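Possible TctC subunit of the Tripartite Tricarboxylate Transport(TTT) Family (Rhodopseudomonas palustris, PDB 6HKE) probably captures malate in the periplasm as the substrate-binding component of a tripartite tricarboxylate transporter, enabling uptake of C4-dicarboxylates. Local coordinates at residues Phe102-Leu108 with Thr239-Arg245; Met41-Leu45 with Lys254-Val259; Val21-Ala25 with Ile77-Thr83. The protein carries 2 engineered substitutions. All coordinates share one frame; numbering follows the deposited sequence.

Contact 1: Phe102-Leu108 with Thr239-Arg245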
loop_
_atom_site.group_PDB
_atom_site.type_symbol
_atom_site.label_atom_id
_atom_site.label_comp_id
_atom_site.label_asym_id
_atom_site.label_seq_id
_atom_site.Cartn_x
_atom_site.Cartn_y
_atom_site.Cartn_z
ATOM N N PHE A 102 -3.290 -0.092 17.971
ATOM C CA PHE A 102 -3.281 1.220 17.277
ATOM C C PHE A 102 -4.612 1.934 17.471
ATOM O O PHE A 102 -5.682 1.284 17.539
ATOM C CB PHE A 102 -2.992 1.079 15.781
ATOM C CG PHE A 102 -1.653 0.446 15.530
ATOM C CD1 PHE A 102 -0.492 1.191 15.612
ATOM C CD2 PHE A 102 -1.549 -0.919 15.339
ATOM C CE1 PHE A 102 0.750 0.592 15.443
ATOM C CE2 PHE A 102 -0.310 -1.513 15.164
ATOM C CZ PHE A 102 0.838 -0.755 15.197
ATOM N N THR A 103 -4.509 3.254 17.570
ATOM C CA THR A 103 -5.646 4.182 17.445
ATOM C C THR A 103 -5.629 4.685 16.011
ATOM O O THR A 103 -4.741 5.461 15.637
ATOM C CB THR A 103 -5.596 5.271 18.519
ATOM O OG1 THR A 103 -5.656 4.554 19.750
ATOM C CG2 THR A 103 -6.740 6.254 18.412
ATOM N N PRO A 104 -6.589 4.217 15.182
ATOM C CA PRO A 104 -6.762 4.722 13.826
ATOM C C PRO A 104 -6.993 6.235 13.882
ATOM O O PRO A 104 -7.751 6.669 14.700
ATOM C CB PRO A 104 -8.020 4.001 13.317
ATOM C CG PRO A 104 -8.720 3.587 14.585
ATOM C CD PRO A 104 -7.609 3.230 15.533
ATOM N N VAL A 105 -6.343 6.993 13.011
ATOM C CA VAL A 105 -6.516 8.468 12.928
ATOM C C VAL A 105 -7.381 8.777 11.708
ATOM O O VAL A 105 -8.439 9.429 11.892
ATOM C CB VAL A 105 -5.149 9.175 12.894
ATOM C CG1 VAL A 105 -5.255 10.664 12.617
ATOM C CG2 VAL A 105 -4.414 8.931 14.187
ATOM N N ALA A 106 -6.954 8.317 10.522
ATOM C CA ALA A 106 -7.488 8.778 9.224
ATOM C C ALA A 106 -7.110 7.835 8.072
ATOM O O ALA A 106 -5.911 7.517 7.928
ATOM C CB ALA A 106 -6.967 10.165 8.961
ATOM N N LEU A 107 -8.097 7.453 7.251
ATOM C CA LEU A 107 -7.855 6.981 5.863
ATOM C C LEU A 107 -7.190 8.120 5.080
ATOM O O LEU A 107 -7.714 9.237 5.122
ATOM C CB LEU A 107 -9.170 6.593 5.199
ATOM C CG LEU A 107 -9.048 6.056 3.778
ATOM C CD1 LEU A 107 -8.191 4.795 3.722
ATOM C CD2 LEU A 107 -10.432 5.787 3.225
ATOM N N LEU A 108 -6.051 7.847 4.442
ATOM C CA LEU A 108 -5.289 8.834 3.636
ATOM C C LEU A 108 -5.677 8.731 2.167
ATOM O O LEU A 108 -5.844 9.785 1.518
ATOM C CB LEU A 108 -3.803 8.530 3.788
ATOM C CG LEU A 108 -3.283 8.632 5.210
ATOM C CD1 LEU A 108 -1.767 8.460 5.229
ATOM C CD2 LEU A 108 -3.699 9.967 5.811
ATOM N N THR A 239 -4.463 3.095 2.408
ATOM C CA THR A 239 -3.338 3.557 3.247
ATOM C C THR A 239 -3.944 4.390 4.376
ATOM O O THR A 239 -4.856 5.173 4.093
ATOM C CB THR A 239 -2.307 4.250 2.357
ATOM O OG1 THR A 239 -1.699 3.190 1.611
ATOM C CG2 THR A 239 -1.283 5.057 3.127
ATOM N N GLY A 240 -3.432 4.221 5.595
ATOM C CA GLY A 240 -3.986 4.861 6.793
ATOM C C GLY A 240 -2.924 5.483 7.677
ATOM O O GLY A 240 -1.755 4.993 7.684
ATOM N N LEU A 241 -3.348 6.499 8.434
ATOM C CA LEU A 241 -2.577 7.120 9.540
ATOM C C LEU A 241 -3.121 6.559 10.857
ATOM O O LEU A 241 -4.335 6.643 11.066
ATOM C CB LEU A 241 -2.719 8.641 9.447
ATOM C CG LEU A 241 -1.851 9.441 10.411
ATOM C CD1 LEU A 241 -0.363 9.185 10.173
ATOM C CD2 LEU A 241 -2.173 10.920 10.283
ATOM N N PHE A 242 -2.249 5.954 11.667
ATOM C CA PHE A 242 -2.541 5.390 13.012
ATOM C C PHE A 242 -1.601 5.989 14.066
ATOM O O PHE A 242 -0.493 6.431 13.718
ATOM C CB PHE A 242 -2.317 3.877 13.024
ATOM C CG PHE A 242 -3.040 3.099 11.955
ATOM C CD1 PHE A 242 -2.634 3.163 10.632
ATOM C CD2 PHE A 242 -4.099 2.272 12.280
ATOM C CE1 PHE A 242 -3.285 2.424 9.654
ATOM C CE2 PHE A 242 -4.732 1.520 11.304
ATOM C CZ PHE A 242 -4.329 1.601 9.995
ATOM N N ALA A 243 -2.054 5.961 15.323
ATOM C CA ALA A 243 -1.334 6.424 16.526
ATOM C C ALA A 243 -1.170 5.233 17.456
ATOM O O ALA A 243 -1.854 4.218 17.288
ATOM C CB ALA A 243 -2.086 7.547 17.200
ATOM N N PRO A 244 -0.252 5.307 18.447
ATOM C CA PRO A 244 -0.125 4.247 19.442
ATOM C C PRO A 244 -1.474 4.116 20.146
ATOM O O PRO A 244 -2.201 5.100 20.192
ATOM C CB PRO A 244 1.026 4.719 20.342
ATOM C CG PRO A 244 1.819 5.647 19.450
ATOM C CD PRO A 244 0.764 6.359 18.629
ATOM N N ARG A 245 -1.802 2.910 20.613
ATOM C CA ARG A 245 -3.094 2.660 21.293
ATOM C C ARG A 245 -3.114 3.550 22.535
ATOM O O ARG A 245 -2.055 3.748 23.121
ATOM C CB ARG A 245 -3.268 1.175 21.600
ATOM C CG ARG A 245 -4.698 0.788 21.941
ATOM C CD ARG A 245 -5.703 1.167 20.870
ATOM N NE ARG A 245 -7.009 0.577 21.137
ATOM C CZ ARG A 245 -7.965 0.389 20.231
ATOM N NH1 ARG A 245 -7.787 0.762 18.973
ATOM N NH2 ARG A 245 -9.109 -0.176 20.589
#
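Thr239 and Leu108 open an antiparallel strand pair in the sheet of this periplasmic binding protein. Thr239 O accepts Leu108 N at 2.9 Å, and the methyl CG2 of Thr239 rests against Leu108 CD1. Gly240 follows on the face shared with Leu107 and Phe242; having no side chain suits it here, because the Phe242 ring lies across this position, its CE1 3.8 Å from Gly240 CA. At Leu241 a classic beta bulge interrupts the register, since Val105 and Ala106 both face this one residue. Leu241 N points almost straight (178°) at Ala106 O, 2.8 Å away, while Leu241 O takes two donors, Val105 N at 2.8 Å and Ala106 N at 3.2 Å. With CG anti to the backbone N (chi1 -173°), the Leu241 side chain runs beside that of Val105, CD2 meeting CG1 at 3.9 Å. Phe242 pairs with Pro104 in a non-hydrogen-bonded position, where a proline, with no N-H, forfeits no hydrogen bond to this neighbour. Phe242 CD2 touches Phe102 CB at 3.9 Å; the two phenylalanine side chains cross at about a right angle, and His84 stacks on the Phe242 ring. Ala243 then exchanges backbone bonds in both directions with Thr103, its small methyl reaching Val105 CG2. Farther along, the bent chain of Arg245 brings NH1 to Phe102 O at 2.6 Å, with the oxygen near the guanidinium plane. Most of the backbone bonds described here lie in a buried, largely apolar setting: two N-H groups on one carbonyl fix the bulge, and the one charged group stays at the exposed end, meeting a neutral acceptor.

Contact 2: Met41-Leu45 with Lys254-Val259; sequences MAKTL and KLNAAV
Ala258 faces Met41, Thr44 and Leu45, and its small methyl lets helices 29-45 and 249-263 approach to 8.5 Å between the axes of these segments, which run at 138° to each other. The packing is tight on the buried side. Leu45 CD2 presses on Ala258 CB at 3.6 Å, while the other branch, CD1, meets Leu255 CD2 at 3.8 Å as the two leucines cross at about a right angle. Met41 lies alongside Val259; a bend at chi3 (76°) turns its methyl CE onto Val259 CG2, 3.7 Å away. A flexible thioether can bend to follow Val259, and both residues also reach Leu241 of the adjoining sheet. Thr44 serves both sides: CB packs on Ala258 CB at 3.8 Å, whereas OG1 turns to a water that donates to Ala258 O at 2.7 Å. At the looser margin the bent chain of Lys254 lays CG against Leu45 CD2 and brings NZ to 3.3 Å from Thr44 O, near the C-terminal end of helix 29-45. Burial of apolar side chains probably supplies most of the cohesion, and one water bridges Thr44 OG1 to Ala258 O; the lysine's charge probably interacts favourably with the carbonyls at that helix end.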
loop_
_atom_site.group_PDB
_atom_site.type_symbol
_atom_site.label_atom_id
_atom_site.label_comp_id
_atom_site.label_asym_id
_atom_site.label_seq_id
_atom_site.Cartn_x
_atom_site.Cartn_y
_atom_site.Cartn_z
ATOM N N MET A 41 -0.532 18.914 6.179
ATOM C CA MET A 41 -1.052 18.749 7.565
ATOM C C MET A 41 -0.432 19.798 8.506
ATOM O O MET A 41 -1.141 20.257 9.413
ATOM C CB MET A 41 -0.779 17.342 8.102
ATOM C CG MET A 41 -1.828 16.319 7.688
ATOM S SD MET A 41 -1.355 14.592 8.067
ATOM C CE MET A 41 -1.638 14.534 9.836
ATOM N N ALA A 42 0.830 20.186 8.303
ATOM C CA ALA A 42 1.532 21.163 9.164
ATOM C C ALA A 42 0.724 22.469 9.290
ATOM O O ALA A 42 0.795 23.084 10.353
ATOM C CB ALA A 42 2.931 21.402 8.638
ATOM N N LYS A 43 -0.041 22.860 8.268
ATOM C CA LYS A 43 -0.863 24.113 8.248
ATOM C C LYS A 43 -1.969 24.071 9.307
ATOM O O LYS A 43 -2.307 25.132 9.848
ATOM C CB LYS A 43 -1.473 24.340 6.867
ATOM C CG LYS A 43 -0.447 24.594 5.777
ATOM C CD LYS A 43 -1.065 24.995 4.454
ATOM C CE LYS A 43 -0.035 25.111 3.350
ATOM N NZ LYS A 43 -0.651 24.959 2.009
ATOM N N THR A 44 -2.522 22.903 9.609
ATOM C CA THR A 44 -3.572 22.761 10.650
ATOM C C THR A 44 -2.913 22.571 12.018
ATOM O O THR A 44 -3.421 23.101 13.006
ATOM C CB THR A 44 -4.548 21.640 10.268
ATOM O OG1 THR A 44 -5.017 22.000 8.979
ATOM C CG2 THR A 44 -5.712 21.492 11.219
ATOM N N LEU A 45 -1.827 21.820 12.094
ATOM C CA LEU A 45 -1.228 21.442 13.397
ATOM C C LEU A 45 -0.421 22.605 13.993
ATOM O O LEU A 45 -0.342 22.647 15.219
ATOM C CB LEU A 45 -0.363 20.190 13.205
ATOM C CG LEU A 45 -1.113 18.965 12.700
ATOM C CD1 LEU A 45 -0.168 17.795 12.600
ATOM C CD2 LEU A 45 -2.302 18.629 13.598
ATOM N N LYS A 254 -7.850 16.200 16.179
ATOM C CA LYS A 254 -7.067 17.312 15.587
ATOM C C LYS A 254 -6.204 16.763 14.449
ATOM O O LYS A 254 -6.074 17.455 13.429
ATOM C CB LYS A 254 -6.229 17.989 16.674
ATOM C CG LYS A 254 -5.385 19.170 16.213
ATOM C CD LYS A 254 -5.357 20.305 17.220
ATOM C CE LYS A 254 -4.053 21.077 17.235
ATOM N NZ LYS A 254 -3.912 21.956 16.051
ATOM N N LEU A 255 -5.610 15.583 14.619
ATOM C CA LEU A 255 -4.788 14.970 13.546
ATOM C C LEU A 255 -5.726 14.649 12.394
ATOM O O LEU A 255 -5.409 14.999 11.245
ATOM C CB LEU A 255 -4.075 13.719 14.062
ATOM C CG LEU A 255 -2.888 14.000 14.980
ATOM C CD1 LEU A 255 -2.352 12.716 15.594
ATOM C CD2 LEU A 255 -1.790 14.739 14.231
ATOM N N ASN A 256 -6.878 14.063 12.711
ATOM C CA ASN A 256 -7.865 13.620 11.698
ATOM C C ASN A 256 -8.321 14.817 10.854
ATOM O O ASN A 256 -8.442 14.687 9.613
ATOM C CB ASN A 256 -9.055 12.947 12.373
ATOM C CG ASN A 256 -10.128 12.612 11.382
ATOM O OD1 ASN A 256 -10.989 13.431 11.134
ATOM N ND2 ASN A 256 -10.044 11.442 10.781
ATOM N N ALA A 257 -8.609 15.928 11.506
ATOM C CA ALA A 257 -9.068 17.173 10.858
ATOM C C ALA A 257 -7.911 17.718 10.007
ATOM O O ALA A 257 -8.175 18.234 8.909
ATOM C CB ALA A 257 -9.547 18.161 11.904
ATOM N N ALA A 258 -6.672 17.589 10.484
ATOM C CA ALA A 258 -5.463 18.024 9.742
ATOM C C ALA A 258 -5.372 17.209 8.447
ATOM O O ALA A 258 -5.102 17.776 7.382
ATOM C CB ALA A 258 -4.230 17.890 10.598
ATOM N N VAL A 259 -5.632 15.916 8.524
ATOM C CA VAL A 259 -5.638 15.061 7.305
ATOM C C VAL A 259 -6.751 15.585 6.400
ATOM O O VAL A 259 -6.508 15.752 5.196
ATOM C CB VAL A 259 -5.843 13.574 7.634
ATOM C CG1 VAL A 259 -6.105 12.753 6.385
ATOM C CG2 VAL A 259 -4.664 13.011 8.402
HETATM O O HOH W 1 -4.109 20.233 7.509
#

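Contact 3: Val21-Ala25 with Ile77-Thr83; sequences VVPFA and IVGHLGT. With MLT (D-malate), chain D; LMR ((2S)-2-hydroxybutanedioic acid), chain E.
Val21 and Ile77 pair in parallel, their CA atoms 4.8 Å apart, and Val78 N donates to Val21 O at 3.0 Å in a nearly straight bond (170°). In this periplasmic binding protein fold, strands 18-22 and 75-80 lie side by side in the sheet, and the loops after them lead to the malate pocket. Past the pairing the chains part: Pro23 turns the first into a loop, and the second passes into helix 82-90. Branched residues fill the strand region. Ile77 extends CD1 to Val21 CG1, and Val22 and Val78 lie side by side, touching through their CG2 methyls. Pro23, which has no N-H to offer, sets its CD against Val78 O at 3.4 Å. Its CB also backs one face of the Phe24 ring. The opposite face carries the ligand, modelled as two overlapping alternatives, D-malate and (S)-malate, only one of which can be present at a time; C3 of (S)-malate sits 3.4 Å above the ring plane, offset toward the rim. Phe24 and His80 meet rim to rim, their planes inclined by only 18°, while Thr83 CG2 touches the phenylalanine at CE2. His80 and Thr83 form a capping box leading into the helix: His80 N donates to Thr83 OG1 at 3.0 Å. His80 places CG between its backbone N and carbonyl carbon (chi1 62°), which folds ND1 back to accept from Gly82 N at 3.0 Å. That bond is bent and off the ring plane, but it probably helps to set the imidazole's rotation and is consistent with NE2 donating to malate. Thr30, Val150 and Thr174 hold malate from other sides, while His80 NE2 reaches O1A of (S)-malate at 2.8 Å, near the edge of the ring.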
loop_
_atom_site.group_PDB
_atom_site.type_symbol
_atom_site.label_atom_id
_atom_site.label_comp_id
_atom_site.label_asym_id
_atom_site.label_seq_id
_atom_site.Cartn_x
_atom_site.Cartn_y
_atom_site.Cartn_z
ATOM N N VAL A 21 6.051 7.882 10.749
ATOM C CA VAL A 21 6.931 6.759 10.375
ATOM C C VAL A 21 6.280 6.051 9.191
ATOM O O VAL A 21 5.071 5.779 9.261
ATOM C CB VAL A 21 7.143 5.837 11.585
ATOM C CG1 VAL A 21 8.054 4.680 11.224
ATOM C CG2 VAL A 21 7.726 6.610 12.751
ATOM N N VAL A 22 7.085 5.783 8.164
ATOM C CA VAL A 22 6.738 5.017 6.939
ATOM C C VAL A 22 7.572 3.736 6.940
ATOM O O VAL A 22 8.794 3.801 7.105
ATOM C CB VAL A 22 6.978 5.872 5.676
ATOM C CG1 VAL A 22 6.947 5.033 4.419
ATOM C CG2 VAL A 22 5.967 7.020 5.568
ATOM N N PRO A 23 6.938 2.541 6.808
ATOM C CA PRO A 23 7.650 1.260 6.889
ATOM C C PRO A 23 8.559 0.927 5.692
ATOM O O PRO A 23 9.290 -0.065 5.754
ATOM C CB PRO A 23 6.550 0.185 6.910
ATOM C CG PRO A 23 5.256 0.928 7.138
ATOM C CD PRO A 23 5.485 2.356 6.688
ATOM N N PHE A 24 8.465 1.720 4.618
ATOM C CA PHE A 24 9.062 1.381 3.306
ATOM C C PHE A 24 10.007 2.473 2.813
ATOM O O PHE A 24 9.958 3.624 3.262
ATOM C CB PHE A 24 7.936 1.088 2.322
ATOM C CG PHE A 24 7.111 -0.085 2.769
ATOM C CD1 PHE A 24 7.619 -1.367 2.686
ATOM C CD2 PHE A 24 5.857 0.096 3.331
ATOM C CE1 PHE A 24 6.877 -2.452 3.131
ATOM C CE2 PHE A 24 5.116 -0.991 3.766
ATOM C CZ PHE A 24 5.630 -2.262 3.667
ATOM N N ALA A 25 10.847 2.080 1.874
ATOM C CA ALA A 25 11.931 2.906 1.294
ATOM C C ALA A 25 11.332 4.157 0.650
ATOM O O ALA A 25 10.183 4.093 0.109
ATOM C CB ALA A 25 12.720 2.090 0.305
ATOM N N ILE A 77 2.197 6.209 12.690
ATOM C CA ILE A 77 2.597 5.200 11.671
ATOM C C ILE A 77 1.616 5.311 10.508
ATOM O O ILE A 77 0.398 5.415 10.741
ATOM C CB ILE A 77 2.674 3.770 12.274
ATOM C CG1 ILE A 77 3.078 2.712 11.240
ATOM C CG2 ILE A 77 1.388 3.344 12.975
ATOM C CD1 ILE A 77 4.517 2.738 10.880
ATOM N N VAL A 78 2.153 5.340 9.292
ATOM C CA VAL A 78 1.383 5.037 8.061
ATOM C C VAL A 78 1.313 3.521 7.932
ATOM O O VAL A 78 2.375 2.870 7.872
ATOM C CB VAL A 78 2.002 5.675 6.819
ATOM C CG1 VAL A 78 1.163 5.368 5.593
ATOM C CG2 VAL A 78 2.162 7.174 6.996
ATOM N N GLY A 79 0.097 2.990 7.925
ATOM C CA GLY A 79 -0.164 1.577 7.653
ATOM C C GLY A 79 -0.997 1.430 6.398
ATOM O O GLY A 79 -1.561 2.425 5.915
ATOM N N HIS A 80 -1.097 0.223 5.879
ATOM C CA HIS A 80 -1.902 -0.033 4.668
ATOM C C HIS A 80 -2.445 -1.459 4.724
ATOM O O HIS A 80 -2.248 -2.134 5.763
ATOM C CB HIS A 80 -1.083 0.326 3.429
ATOM C CG HIS A 80 0.158 -0.469 3.223
ATOM N ND1 HIS A 80 0.320 -1.729 3.733
ATOM C CD2 HIS A 80 1.243 -0.208 2.465
ATOM C CE1 HIS A 80 1.482 -2.218 3.330
ATOM N NE2 HIS A 80 2.078 -1.288 2.542
ATOM N N LEU A 81 -3.089 -1.869 3.639
ATOM C CA LEU A 81 -3.748 -3.185 3.499
ATOM C C LEU A 81 -2.802 -4.307 3.944
ATOM O O LEU A 81 -3.326 -5.311 4.436
ATOM C CB LEU A 81 -4.200 -3.347 2.044
ATOM C CG LEU A 81 -4.584 -4.763 1.612
ATOM C CD1 LEU A 81 -5.636 -4.715 0.515
ATOM C CD2 LEU A 81 -3.357 -5.517 1.118
ATOM N N GLY A 82 -1.482 -4.158 3.763
ATOM C CA GLY A 82 -0.482 -5.154 4.197
ATOM C C GLY A 82 -0.199 -5.080 5.694
ATOM O O GLY A 82 -0.489 -6.037 6.418
ATOM N N THR A 83 0.358 -3.974 6.174
ATOM C CA THR A 83 0.946 -3.900 7.532
ATOM C C THR A 83 -0.166 -4.029 8.567
ATOM O O THR A 83 0.124 -4.531 9.665
ATOM C CB THR A 83 1.711 -2.595 7.714
ATOM O OG1 THR A 83 0.769 -1.538 7.527
ATOM C CG2 THR A 83 2.855 -2.481 6.737
HETATM C C1 MLT D . 3.998 -2.318 -0.127
HETATM O O1 MLT D . 3.146 -2.689 0.711
HETATM O O2 MLT D . 4.271 -3.038 -1.114
HETATM C C2 MLT D . 4.717 -1.009 0.105
HETATM O O3 MLT D . 3.891 0.140 0.387
HETATM C C3 MLT D . 5.487 -0.572 -1.106
HETATM C C4 MLT D . 6.156 0.699 -0.653
HETATM O O4 MLT D . 5.465 1.625 -0.148
HETATM O O5 MLT D . 7.397 0.733 -0.779
HETATM C C1 LMR E . 4.000 -2.443 -0.426
HETATM O O1A LMR E . 3.714 -2.622 0.769
HETATM O O1B LMR E . 3.882 -3.317 -1.325
HETATM C C2 LMR E . 4.511 -1.051 -0.828
HETATM O O2 LMR E . 3.700 0.029 -0.378
HETATM C C3 LMR E . 5.932 -0.777 -0.329
HETATM C C4 LMR E . 6.195 0.705 -0.535
HETATM O O4A LMR E . 7.072 1.028 -1.358
HETATM O O4B LMR E . 5.493 1.533 0.095
#

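Strand 236-244 lies between strands 102-118 and 75-80: contact 1 joins one of its edges to the former, and Gly240 and Phe242 bond through their backbone to Gly79 and Ile77 of contact 3 on the other. Thr239 also touches His80, so contact 1 borders the pocket. Contact 2 covers the sheet farther out, with Val259 against Ala106 and Asn256 ND2 on Val105 O; it does not touch contact 3, the nearest atoms being about 8 Å apart. All three are largely buried, but contact 3 is nearest the centre and contact 2 farthest. Chemistry follows place: backbone ladder in contact 1, apolar helix packing with a single bridging water in contact 2, ligand recognition in contact 3.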